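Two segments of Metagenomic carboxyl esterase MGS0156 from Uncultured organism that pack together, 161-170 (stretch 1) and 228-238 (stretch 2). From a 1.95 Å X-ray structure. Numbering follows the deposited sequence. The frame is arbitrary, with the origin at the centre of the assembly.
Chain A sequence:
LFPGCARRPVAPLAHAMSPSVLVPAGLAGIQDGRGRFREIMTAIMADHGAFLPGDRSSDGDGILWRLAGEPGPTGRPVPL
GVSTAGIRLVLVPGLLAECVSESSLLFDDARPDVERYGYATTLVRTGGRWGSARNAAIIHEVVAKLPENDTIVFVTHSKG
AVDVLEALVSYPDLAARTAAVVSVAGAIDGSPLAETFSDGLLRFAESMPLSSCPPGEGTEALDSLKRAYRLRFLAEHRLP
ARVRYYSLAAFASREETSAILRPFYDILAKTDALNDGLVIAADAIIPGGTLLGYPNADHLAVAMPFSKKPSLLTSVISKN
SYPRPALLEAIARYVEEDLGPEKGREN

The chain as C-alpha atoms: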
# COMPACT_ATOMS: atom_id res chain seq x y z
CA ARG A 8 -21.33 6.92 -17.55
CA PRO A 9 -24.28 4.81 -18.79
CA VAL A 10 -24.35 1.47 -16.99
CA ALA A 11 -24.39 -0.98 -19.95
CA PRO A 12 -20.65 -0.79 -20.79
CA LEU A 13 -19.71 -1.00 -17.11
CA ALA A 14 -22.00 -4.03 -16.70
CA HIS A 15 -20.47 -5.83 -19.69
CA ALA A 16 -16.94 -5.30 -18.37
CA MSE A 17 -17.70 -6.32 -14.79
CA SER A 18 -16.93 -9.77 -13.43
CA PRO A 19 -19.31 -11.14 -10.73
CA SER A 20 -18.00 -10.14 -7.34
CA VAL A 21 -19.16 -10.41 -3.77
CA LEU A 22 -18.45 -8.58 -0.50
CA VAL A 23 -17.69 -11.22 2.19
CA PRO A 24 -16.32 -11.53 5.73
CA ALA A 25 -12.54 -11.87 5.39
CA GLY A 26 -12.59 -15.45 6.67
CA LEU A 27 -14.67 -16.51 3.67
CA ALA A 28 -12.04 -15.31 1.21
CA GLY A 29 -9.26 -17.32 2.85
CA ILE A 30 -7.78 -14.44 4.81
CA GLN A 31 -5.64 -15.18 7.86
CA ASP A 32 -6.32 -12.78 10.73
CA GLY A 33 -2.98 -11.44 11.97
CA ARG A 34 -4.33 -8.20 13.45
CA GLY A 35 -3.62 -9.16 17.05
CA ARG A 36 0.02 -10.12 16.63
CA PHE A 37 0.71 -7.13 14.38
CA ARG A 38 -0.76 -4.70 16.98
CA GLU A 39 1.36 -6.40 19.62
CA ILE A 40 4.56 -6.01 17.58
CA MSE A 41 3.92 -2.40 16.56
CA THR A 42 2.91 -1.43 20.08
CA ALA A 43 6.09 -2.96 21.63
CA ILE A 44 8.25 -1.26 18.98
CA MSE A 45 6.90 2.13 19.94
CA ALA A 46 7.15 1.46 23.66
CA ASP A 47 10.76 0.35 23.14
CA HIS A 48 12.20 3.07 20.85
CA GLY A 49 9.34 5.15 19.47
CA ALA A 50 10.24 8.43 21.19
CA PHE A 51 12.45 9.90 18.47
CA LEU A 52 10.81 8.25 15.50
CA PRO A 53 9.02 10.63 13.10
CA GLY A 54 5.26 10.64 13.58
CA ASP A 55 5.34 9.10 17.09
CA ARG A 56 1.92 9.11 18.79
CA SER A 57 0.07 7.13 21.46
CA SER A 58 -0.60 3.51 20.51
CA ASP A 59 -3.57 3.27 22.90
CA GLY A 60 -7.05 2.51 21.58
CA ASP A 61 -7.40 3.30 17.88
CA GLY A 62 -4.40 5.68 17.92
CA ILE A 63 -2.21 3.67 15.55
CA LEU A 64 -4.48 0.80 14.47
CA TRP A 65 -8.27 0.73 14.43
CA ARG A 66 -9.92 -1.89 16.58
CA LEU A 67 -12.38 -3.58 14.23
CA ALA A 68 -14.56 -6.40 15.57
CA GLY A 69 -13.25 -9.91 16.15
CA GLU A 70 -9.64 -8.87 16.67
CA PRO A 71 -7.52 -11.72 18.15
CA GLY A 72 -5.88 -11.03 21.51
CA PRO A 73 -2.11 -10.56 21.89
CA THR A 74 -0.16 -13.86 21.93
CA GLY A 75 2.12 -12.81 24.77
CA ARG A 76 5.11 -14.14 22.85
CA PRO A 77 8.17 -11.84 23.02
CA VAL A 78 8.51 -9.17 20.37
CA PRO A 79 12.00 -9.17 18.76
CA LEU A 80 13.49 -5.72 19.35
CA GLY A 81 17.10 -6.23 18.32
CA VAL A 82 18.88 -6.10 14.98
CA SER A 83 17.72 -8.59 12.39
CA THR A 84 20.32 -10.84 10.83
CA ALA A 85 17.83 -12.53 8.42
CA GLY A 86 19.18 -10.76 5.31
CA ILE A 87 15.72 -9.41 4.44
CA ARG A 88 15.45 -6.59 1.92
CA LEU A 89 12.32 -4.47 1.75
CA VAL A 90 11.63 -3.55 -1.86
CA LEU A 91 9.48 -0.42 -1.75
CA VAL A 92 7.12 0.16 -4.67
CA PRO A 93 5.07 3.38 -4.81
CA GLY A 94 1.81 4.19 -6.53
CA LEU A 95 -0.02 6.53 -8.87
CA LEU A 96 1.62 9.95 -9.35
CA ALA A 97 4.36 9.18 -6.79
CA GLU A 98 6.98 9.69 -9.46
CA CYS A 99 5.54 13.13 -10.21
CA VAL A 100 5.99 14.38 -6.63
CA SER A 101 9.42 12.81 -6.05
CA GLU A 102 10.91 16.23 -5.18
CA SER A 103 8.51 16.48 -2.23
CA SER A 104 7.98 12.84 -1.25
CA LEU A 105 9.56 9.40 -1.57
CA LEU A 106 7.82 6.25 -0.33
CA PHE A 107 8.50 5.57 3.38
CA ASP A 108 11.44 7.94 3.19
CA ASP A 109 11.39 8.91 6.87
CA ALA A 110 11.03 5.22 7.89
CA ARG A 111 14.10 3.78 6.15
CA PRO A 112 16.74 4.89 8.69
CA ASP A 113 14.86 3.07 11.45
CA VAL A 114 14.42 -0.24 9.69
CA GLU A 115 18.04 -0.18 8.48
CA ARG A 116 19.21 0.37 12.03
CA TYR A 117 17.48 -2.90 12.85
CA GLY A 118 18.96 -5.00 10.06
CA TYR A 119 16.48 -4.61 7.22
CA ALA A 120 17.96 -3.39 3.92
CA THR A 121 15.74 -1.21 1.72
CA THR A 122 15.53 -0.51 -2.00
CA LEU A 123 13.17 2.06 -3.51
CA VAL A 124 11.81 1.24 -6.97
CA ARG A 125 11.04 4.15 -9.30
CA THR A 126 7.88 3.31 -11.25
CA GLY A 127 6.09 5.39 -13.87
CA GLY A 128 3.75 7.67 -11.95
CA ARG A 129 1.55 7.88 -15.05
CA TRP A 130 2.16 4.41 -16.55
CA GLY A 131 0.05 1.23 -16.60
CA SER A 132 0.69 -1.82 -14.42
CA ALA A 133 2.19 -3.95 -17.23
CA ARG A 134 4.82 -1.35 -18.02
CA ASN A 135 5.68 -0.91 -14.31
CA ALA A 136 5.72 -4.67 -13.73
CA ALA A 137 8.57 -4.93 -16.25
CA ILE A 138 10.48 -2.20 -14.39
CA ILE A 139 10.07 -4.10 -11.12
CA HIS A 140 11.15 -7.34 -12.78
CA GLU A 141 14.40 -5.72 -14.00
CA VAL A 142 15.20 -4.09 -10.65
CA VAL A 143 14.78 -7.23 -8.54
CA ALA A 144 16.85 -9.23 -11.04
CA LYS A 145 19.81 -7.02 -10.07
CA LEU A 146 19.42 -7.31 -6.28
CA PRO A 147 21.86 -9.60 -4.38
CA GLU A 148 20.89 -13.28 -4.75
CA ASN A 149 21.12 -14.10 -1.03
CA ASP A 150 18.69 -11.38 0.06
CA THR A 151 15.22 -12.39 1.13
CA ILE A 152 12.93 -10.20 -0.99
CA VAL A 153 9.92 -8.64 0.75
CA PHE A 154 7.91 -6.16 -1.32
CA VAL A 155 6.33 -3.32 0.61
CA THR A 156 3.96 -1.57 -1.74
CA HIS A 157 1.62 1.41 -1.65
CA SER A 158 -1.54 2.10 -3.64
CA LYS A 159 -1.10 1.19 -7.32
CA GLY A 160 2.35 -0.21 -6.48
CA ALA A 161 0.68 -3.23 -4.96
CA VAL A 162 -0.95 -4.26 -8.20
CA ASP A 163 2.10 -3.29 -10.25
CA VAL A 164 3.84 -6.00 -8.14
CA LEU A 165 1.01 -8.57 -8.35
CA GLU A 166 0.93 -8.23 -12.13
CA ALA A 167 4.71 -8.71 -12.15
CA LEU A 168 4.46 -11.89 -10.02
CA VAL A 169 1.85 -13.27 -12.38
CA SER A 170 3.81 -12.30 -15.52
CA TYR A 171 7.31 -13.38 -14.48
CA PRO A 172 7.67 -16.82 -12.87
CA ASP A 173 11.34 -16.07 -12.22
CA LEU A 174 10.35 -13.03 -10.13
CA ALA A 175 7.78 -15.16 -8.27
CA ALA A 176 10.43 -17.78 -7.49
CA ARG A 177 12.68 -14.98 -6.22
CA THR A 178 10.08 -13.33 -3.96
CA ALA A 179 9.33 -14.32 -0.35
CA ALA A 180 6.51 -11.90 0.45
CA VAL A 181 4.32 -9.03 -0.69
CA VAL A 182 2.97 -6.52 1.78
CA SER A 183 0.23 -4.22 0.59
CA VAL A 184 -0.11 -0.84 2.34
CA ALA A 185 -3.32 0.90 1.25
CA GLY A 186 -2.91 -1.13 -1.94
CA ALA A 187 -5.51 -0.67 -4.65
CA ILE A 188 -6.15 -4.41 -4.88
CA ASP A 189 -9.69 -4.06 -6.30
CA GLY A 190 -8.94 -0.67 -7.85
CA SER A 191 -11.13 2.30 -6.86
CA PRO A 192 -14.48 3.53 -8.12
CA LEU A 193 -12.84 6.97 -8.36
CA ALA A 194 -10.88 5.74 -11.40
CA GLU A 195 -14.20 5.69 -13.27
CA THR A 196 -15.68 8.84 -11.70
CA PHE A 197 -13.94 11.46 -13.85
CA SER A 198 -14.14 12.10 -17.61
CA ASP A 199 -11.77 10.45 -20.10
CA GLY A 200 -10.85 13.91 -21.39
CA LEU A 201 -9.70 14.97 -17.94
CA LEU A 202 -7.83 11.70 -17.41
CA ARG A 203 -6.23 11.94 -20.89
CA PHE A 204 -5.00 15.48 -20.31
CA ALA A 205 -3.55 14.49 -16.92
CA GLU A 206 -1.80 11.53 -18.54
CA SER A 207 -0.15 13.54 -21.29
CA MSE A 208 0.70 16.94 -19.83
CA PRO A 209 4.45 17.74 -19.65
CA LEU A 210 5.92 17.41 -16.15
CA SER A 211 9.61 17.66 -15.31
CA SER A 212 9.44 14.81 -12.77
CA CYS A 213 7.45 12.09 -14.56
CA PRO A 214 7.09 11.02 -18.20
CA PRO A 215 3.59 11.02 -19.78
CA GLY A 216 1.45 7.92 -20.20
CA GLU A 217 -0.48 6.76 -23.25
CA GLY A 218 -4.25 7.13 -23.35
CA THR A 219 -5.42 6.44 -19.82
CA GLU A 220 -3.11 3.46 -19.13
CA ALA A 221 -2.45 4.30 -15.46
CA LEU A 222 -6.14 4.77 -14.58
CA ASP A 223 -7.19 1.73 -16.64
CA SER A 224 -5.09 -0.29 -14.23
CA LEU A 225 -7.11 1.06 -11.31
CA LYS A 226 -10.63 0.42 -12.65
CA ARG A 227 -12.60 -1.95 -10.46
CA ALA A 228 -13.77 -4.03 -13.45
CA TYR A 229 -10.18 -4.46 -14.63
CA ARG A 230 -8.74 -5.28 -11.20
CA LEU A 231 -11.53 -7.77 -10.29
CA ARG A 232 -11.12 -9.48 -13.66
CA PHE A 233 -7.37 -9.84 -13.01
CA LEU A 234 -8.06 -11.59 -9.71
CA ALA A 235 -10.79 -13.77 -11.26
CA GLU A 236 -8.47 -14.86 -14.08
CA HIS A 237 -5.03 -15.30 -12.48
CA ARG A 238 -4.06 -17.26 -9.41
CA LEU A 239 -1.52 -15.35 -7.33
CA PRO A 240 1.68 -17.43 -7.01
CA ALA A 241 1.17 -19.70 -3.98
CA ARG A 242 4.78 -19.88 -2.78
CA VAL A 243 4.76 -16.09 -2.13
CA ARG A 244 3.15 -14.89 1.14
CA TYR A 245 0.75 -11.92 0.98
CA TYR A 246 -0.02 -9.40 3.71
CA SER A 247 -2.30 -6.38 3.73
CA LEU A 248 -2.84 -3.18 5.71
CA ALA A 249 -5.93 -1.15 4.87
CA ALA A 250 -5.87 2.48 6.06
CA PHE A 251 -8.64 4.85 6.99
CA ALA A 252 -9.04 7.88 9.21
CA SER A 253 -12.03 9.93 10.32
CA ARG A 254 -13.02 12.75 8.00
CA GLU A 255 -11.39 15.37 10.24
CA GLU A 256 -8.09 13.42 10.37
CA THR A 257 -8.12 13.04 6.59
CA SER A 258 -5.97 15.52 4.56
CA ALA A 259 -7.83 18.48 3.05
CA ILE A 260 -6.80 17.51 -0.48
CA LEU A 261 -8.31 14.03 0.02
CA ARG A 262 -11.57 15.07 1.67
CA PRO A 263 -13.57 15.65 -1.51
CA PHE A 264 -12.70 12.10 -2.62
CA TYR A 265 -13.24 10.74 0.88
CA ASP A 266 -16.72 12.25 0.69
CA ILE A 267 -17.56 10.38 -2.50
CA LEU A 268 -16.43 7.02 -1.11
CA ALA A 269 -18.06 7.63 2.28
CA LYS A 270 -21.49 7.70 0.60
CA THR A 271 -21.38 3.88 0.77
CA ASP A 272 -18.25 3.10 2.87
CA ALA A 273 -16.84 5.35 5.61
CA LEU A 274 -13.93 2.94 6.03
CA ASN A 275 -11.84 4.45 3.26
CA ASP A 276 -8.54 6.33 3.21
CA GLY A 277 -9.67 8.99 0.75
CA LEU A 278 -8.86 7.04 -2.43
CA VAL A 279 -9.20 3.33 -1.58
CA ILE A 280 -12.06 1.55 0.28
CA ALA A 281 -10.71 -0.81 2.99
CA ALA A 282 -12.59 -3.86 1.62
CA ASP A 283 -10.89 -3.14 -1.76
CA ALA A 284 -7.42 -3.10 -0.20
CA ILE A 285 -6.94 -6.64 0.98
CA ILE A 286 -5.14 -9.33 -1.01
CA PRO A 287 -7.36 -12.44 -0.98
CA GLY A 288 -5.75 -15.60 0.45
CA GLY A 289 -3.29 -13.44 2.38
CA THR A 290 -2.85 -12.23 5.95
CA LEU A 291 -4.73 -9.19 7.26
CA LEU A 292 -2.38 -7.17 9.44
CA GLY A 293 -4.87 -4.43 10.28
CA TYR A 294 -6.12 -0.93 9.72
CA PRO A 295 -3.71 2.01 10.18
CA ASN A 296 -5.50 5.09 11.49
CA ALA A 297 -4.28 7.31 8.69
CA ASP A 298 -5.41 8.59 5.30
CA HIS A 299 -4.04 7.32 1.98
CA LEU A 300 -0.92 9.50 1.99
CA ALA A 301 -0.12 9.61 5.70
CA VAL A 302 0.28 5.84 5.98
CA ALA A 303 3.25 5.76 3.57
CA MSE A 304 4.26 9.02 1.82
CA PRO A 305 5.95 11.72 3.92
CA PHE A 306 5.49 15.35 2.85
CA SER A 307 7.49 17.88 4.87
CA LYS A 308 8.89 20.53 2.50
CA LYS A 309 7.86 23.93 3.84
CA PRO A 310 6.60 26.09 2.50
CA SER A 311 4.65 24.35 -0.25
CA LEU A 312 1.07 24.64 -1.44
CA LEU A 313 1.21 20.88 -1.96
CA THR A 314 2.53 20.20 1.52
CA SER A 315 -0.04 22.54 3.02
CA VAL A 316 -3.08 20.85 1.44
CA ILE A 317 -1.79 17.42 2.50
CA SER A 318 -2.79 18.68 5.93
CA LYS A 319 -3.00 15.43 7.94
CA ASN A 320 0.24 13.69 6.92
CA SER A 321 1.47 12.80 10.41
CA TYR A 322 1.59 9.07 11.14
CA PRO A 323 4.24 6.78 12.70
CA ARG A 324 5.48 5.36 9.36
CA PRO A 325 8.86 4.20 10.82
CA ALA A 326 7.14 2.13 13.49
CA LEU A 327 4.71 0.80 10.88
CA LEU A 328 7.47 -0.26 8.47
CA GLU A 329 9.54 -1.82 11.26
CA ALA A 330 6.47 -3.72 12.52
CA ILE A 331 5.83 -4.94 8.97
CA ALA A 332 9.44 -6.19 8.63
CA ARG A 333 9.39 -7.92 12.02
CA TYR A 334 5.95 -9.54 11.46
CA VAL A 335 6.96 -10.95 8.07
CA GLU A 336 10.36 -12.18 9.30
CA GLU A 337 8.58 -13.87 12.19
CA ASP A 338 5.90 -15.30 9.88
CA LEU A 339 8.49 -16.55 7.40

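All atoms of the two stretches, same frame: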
# COMPACT_ATOMS: atom_id res chain seq x y z
N ALA A 161 1.05 -1.88 -5.34
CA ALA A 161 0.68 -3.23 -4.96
C ALA A 161 0.27 -4.06 -6.16
O ALA A 161 0.62 -5.22 -6.26
CB ALA A 161 -0.45 -3.21 -3.91
N VAL A 162 -0.48 -3.46 -7.09
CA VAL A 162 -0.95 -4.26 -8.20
C VAL A 162 0.05 -4.24 -9.35
O VAL A 162 0.07 -5.18 -10.12
CB VAL A 162 -2.34 -3.81 -8.67
CG1 VAL A 162 -3.34 -4.08 -7.53
CG2 VAL A 162 -2.36 -2.35 -9.03
N ASP A 163 0.90 -3.21 -9.41
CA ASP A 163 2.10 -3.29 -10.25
C ASP A 163 2.89 -4.57 -9.88
O ASP A 163 3.29 -5.34 -10.75
CB ASP A 163 3.00 -2.05 -10.07
CG ASP A 163 2.42 -0.76 -10.67
OD1 ASP A 163 1.40 -0.79 -11.41
OD2 ASP A 163 3.04 0.31 -10.40
N VAL A 164 3.07 -4.83 -8.59
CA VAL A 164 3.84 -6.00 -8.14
C VAL A 164 3.09 -7.31 -8.39
O VAL A 164 3.67 -8.27 -8.89
CB VAL A 164 4.24 -5.88 -6.64
CG1 VAL A 164 4.78 -7.20 -6.09
CG2 VAL A 164 5.31 -4.79 -6.46
N LEU A 165 1.79 -7.35 -8.09
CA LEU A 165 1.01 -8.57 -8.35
C LEU A 165 1.02 -8.94 -9.84
O LEU A 165 1.14 -10.11 -10.20
CB LEU A 165 -0.44 -8.42 -7.86
CG LEU A 165 -0.65 -8.32 -6.33
CD1 LEU A 165 -2.15 -8.38 -5.93
CD2 LEU A 165 0.17 -9.40 -5.59
N GLU A 166 0.88 -7.94 -10.71
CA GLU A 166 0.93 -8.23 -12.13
C GLU A 166 2.31 -8.76 -12.52
O GLU A 166 2.42 -9.64 -13.37
CB GLU A 166 0.56 -6.99 -12.96
CG GLU A 166 -0.90 -6.54 -12.70
CD GLU A 166 -1.61 -5.88 -13.89
OE1 GLU A 166 -0.99 -5.69 -14.97
OE2 GLU A 166 -2.80 -5.54 -13.73
N ALA A 167 3.35 -8.22 -11.90
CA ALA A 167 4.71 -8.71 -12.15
C ALA A 167 4.85 -10.18 -11.72
O ALA A 167 5.38 -11.01 -12.46
CB ALA A 167 5.72 -7.83 -11.42
N LEU A 168 4.35 -10.51 -10.54
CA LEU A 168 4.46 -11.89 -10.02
C LEU A 168 3.73 -12.88 -10.92
O LEU A 168 4.17 -14.00 -11.13
CB LEU A 168 3.92 -11.96 -8.59
CG LEU A 168 4.80 -11.19 -7.60
CD1 LEU A 168 4.18 -11.19 -6.24
CD2 LEU A 168 6.17 -11.85 -7.54
N VAL A 169 2.61 -12.45 -11.46
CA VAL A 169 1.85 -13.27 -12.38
C VAL A 169 2.53 -13.38 -13.74
O VAL A 169 2.48 -14.43 -14.38
CB VAL A 169 0.42 -12.72 -12.56
CG1 VAL A 169 -0.28 -13.40 -13.73
CG2 VAL A 169 -0.37 -12.92 -11.27
N SER A 170 3.18 -12.31 -14.19
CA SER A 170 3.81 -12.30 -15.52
C SER A 170 5.18 -12.98 -15.56
O SER A 170 5.57 -13.53 -16.59
CB SER A 170 3.96 -10.87 -16.02
OG SER A 170 2.69 -10.30 -16.23
N ALA A 228 -13.51 -2.96 -12.50
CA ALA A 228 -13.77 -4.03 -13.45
C ALA A 228 -12.46 -4.72 -13.89
O ALA A 228 -12.34 -5.93 -13.89
CB ALA A 228 -14.52 -3.50 -14.66
N TYR A 229 -11.46 -3.92 -14.21
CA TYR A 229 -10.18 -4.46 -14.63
C TYR A 229 -9.49 -5.26 -13.52
O TYR A 229 -9.01 -6.38 -13.73
CB TYR A 229 -9.29 -3.33 -15.09
CG TYR A 229 -8.02 -3.80 -15.75
CD1 TYR A 229 -7.99 -4.12 -17.10
CD2 TYR A 229 -6.84 -3.91 -15.02
CE1 TYR A 229 -6.83 -4.55 -17.71
CE2 TYR A 229 -5.68 -4.32 -15.62
CZ TYR A 229 -5.67 -4.64 -16.96
OH TYR A 229 -4.49 -5.06 -17.55
N ARG A 230 -9.41 -4.67 -12.34
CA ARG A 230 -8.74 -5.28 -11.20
C ARG A 230 -9.45 -6.56 -10.70
O ARG A 230 -8.77 -7.51 -10.33
CB ARG A 230 -8.61 -4.25 -10.06
CG ARG A 230 -7.65 -3.08 -10.38
CD ARG A 230 -6.22 -3.29 -9.81
NE ARG A 230 -5.63 -4.58 -10.18
CZ ARG A 230 -4.85 -4.79 -11.24
NH1 ARG A 230 -4.51 -3.79 -12.06
NH2 ARG A 230 -4.37 -6.00 -11.47
N LEU A 231 -10.77 -6.57 -10.68
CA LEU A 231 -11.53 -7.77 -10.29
C LEU A 231 -11.36 -8.89 -11.31
O LEU A 231 -11.24 -10.06 -10.95
CB LEU A 231 -13.02 -7.45 -10.13
CG LEU A 231 -13.33 -6.69 -8.84
CD1 LEU A 231 -14.79 -6.32 -8.79
CD2 LEU A 231 -12.95 -7.52 -7.62
N ARG A 232 -11.34 -8.53 -12.59
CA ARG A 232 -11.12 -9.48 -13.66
C ARG A 232 -9.72 -10.12 -13.57
O ARG A 232 -9.56 -11.33 -13.80
CB ARG A 232 -11.31 -8.79 -15.01
CG ARG A 232 -10.65 -9.50 -16.17
CD ARG A 232 -11.65 -9.98 -17.16
NE ARG A 232 -12.31 -8.89 -17.85
CZ ARG A 232 -13.16 -9.07 -18.87
NH1 ARG A 232 -13.43 -10.29 -19.30
NH2 ARG A 232 -13.73 -8.02 -19.45
N PHE A 233 -8.71 -9.32 -13.22
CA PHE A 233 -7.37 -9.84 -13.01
C PHE A 233 -7.37 -10.92 -11.95
O PHE A 233 -6.77 -11.97 -12.14
CB PHE A 233 -6.41 -8.73 -12.59
CG PHE A 233 -5.05 -9.22 -12.17
CD1 PHE A 233 -4.10 -9.53 -13.12
CD2 PHE A 233 -4.71 -9.32 -10.83
CE1 PHE A 233 -2.82 -9.94 -12.74
CE2 PHE A 233 -3.44 -9.74 -10.45
CZ PHE A 233 -2.50 -10.03 -11.40
N LEU A 234 -8.06 -10.66 -10.84
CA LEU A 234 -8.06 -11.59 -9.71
C LEU A 234 -8.93 -12.80 -10.01
O LEU A 234 -8.69 -13.88 -9.49
CB LEU A 234 -8.54 -10.90 -8.43
CG LEU A 234 -7.53 -9.93 -7.81
CD1 LEU A 234 -8.16 -9.17 -6.65
CD2 LEU A 234 -6.32 -10.68 -7.32
N ALA A 235 -9.96 -12.63 -10.84
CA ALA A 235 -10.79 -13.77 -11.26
C ALA A 235 -10.03 -14.69 -12.20
O ALA A 235 -10.31 -15.89 -12.25
CB ALA A 235 -12.07 -13.28 -11.95
N GLU A 236 -9.09 -14.14 -12.96
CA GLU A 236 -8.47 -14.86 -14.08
C GLU A 236 -7.07 -15.40 -13.80
O GLU A 236 -6.60 -16.28 -14.51
CB GLU A 236 -8.42 -13.96 -15.33
CG GLU A 236 -9.79 -13.70 -15.97
CD GLU A 236 -9.71 -12.88 -17.24
OE1 GLU A 236 -10.69 -12.86 -18.02
OE2 GLU A 236 -8.66 -12.24 -17.48
N HIS A 237 -6.39 -14.87 -12.79
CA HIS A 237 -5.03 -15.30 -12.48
C HIS A 237 -4.86 -15.65 -11.01
O HIS A 237 -5.03 -14.79 -10.15
CB HIS A 237 -4.01 -14.21 -12.86
CG HIS A 237 -4.11 -13.78 -14.29
ND1 HIS A 237 -3.59 -14.52 -15.33
CD2 HIS A 237 -4.70 -12.70 -14.85
CE1 HIS A 237 -3.84 -13.91 -16.47
NE2 HIS A 237 -4.52 -12.81 -16.21
N ARG A 238 -4.50 -16.89 -10.73
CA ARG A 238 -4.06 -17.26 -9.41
C ARG A 238 -2.81 -16.47 -9.02
O ARG A 238 -1.89 -16.34 -9.82
CB ARG A 238 -3.77 -18.76 -9.34
CG ARG A 238 -4.90 -19.57 -8.77
O HOH W 1 -1.96 -4.44 -17.08

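When two helices pack at a distance too great for their backbones to touch, long side chains must span the gap, and a buried charge among them needs a partner of opposite sign. The pairing of residues 161-170 with 228-238 in this carboxyl esterase illustrates both points. The first stretch is helical throughout and the second is helical through Glu236; the two axes run in broadly the same direction, 33° apart, and come no closer than 12.0 Å. No backbone hydrogen bond links them, and each helix satisfies its own main chain, as in Glu166 N to Val162 O at 2.9 Å.

Along stretch 1 the contact recurs with helical periodicity, at Val162, Leu165, Glu166 and Val169, while Ala161, Val164 and Ala167 take no part. Val162 points toward the second helix and lays a methyl over one face of the Arg230 guanidinium, with Val162 CG1 3.5 Å from Arg230 NE. The flat face of a guanidinium is a poor hydrogen-bonding surface, so it tolerates an apolar neighbour while its edge remains free for polar partners.

Leu165, one turn on, meets Phe233. Its CB lies 4.2 Å from Phe233 CE2, an apolar contact, and its carbonyl O approaches the ring edge, 3.8 Å from Phe233 CZ.

Glu166 supplies the polar centre. Its CA-to-CB bond points sideways, but the carboxylate reaches across to the edge of the guanidinium. Glu166 OE2 accepts two hydrogen bonds, from Arg230 NH2 at 2.8 Å and from Arg230 NH1 at 3.0 Å, so that one oxygen is held in a fork between two nitrogens. These bonds form a salt bridge between two buried residues, where charge attraction is little weakened by solvent. The other oxygen is not idle: a water lies 2.6 Å from Glu166 OE1, to which it donates, and also 2.6 Å from Tyr229 OH, bridging the helices a second time. The aliphatic part of the same side chain serves as a hydrophobic surface, with Glu166 CG 3.9 Å from Phe233 CE1, over one face of the ring.

Val169 closes the interface. Its CG2 packs 3.6 Å from Phe233 CZ, so Phe233 is in contact with three successive contact residues of stretch 1. Beyond the second helix the chain turns at His237, the first residue to leave helical geometry, and here the backbones draw nearer: the CA atoms of Val169 and His237 are 7.2 Å apart. Val169 CG1 then sits 3.8 Å from His237 ND1, ending the contact in van der Waals packing.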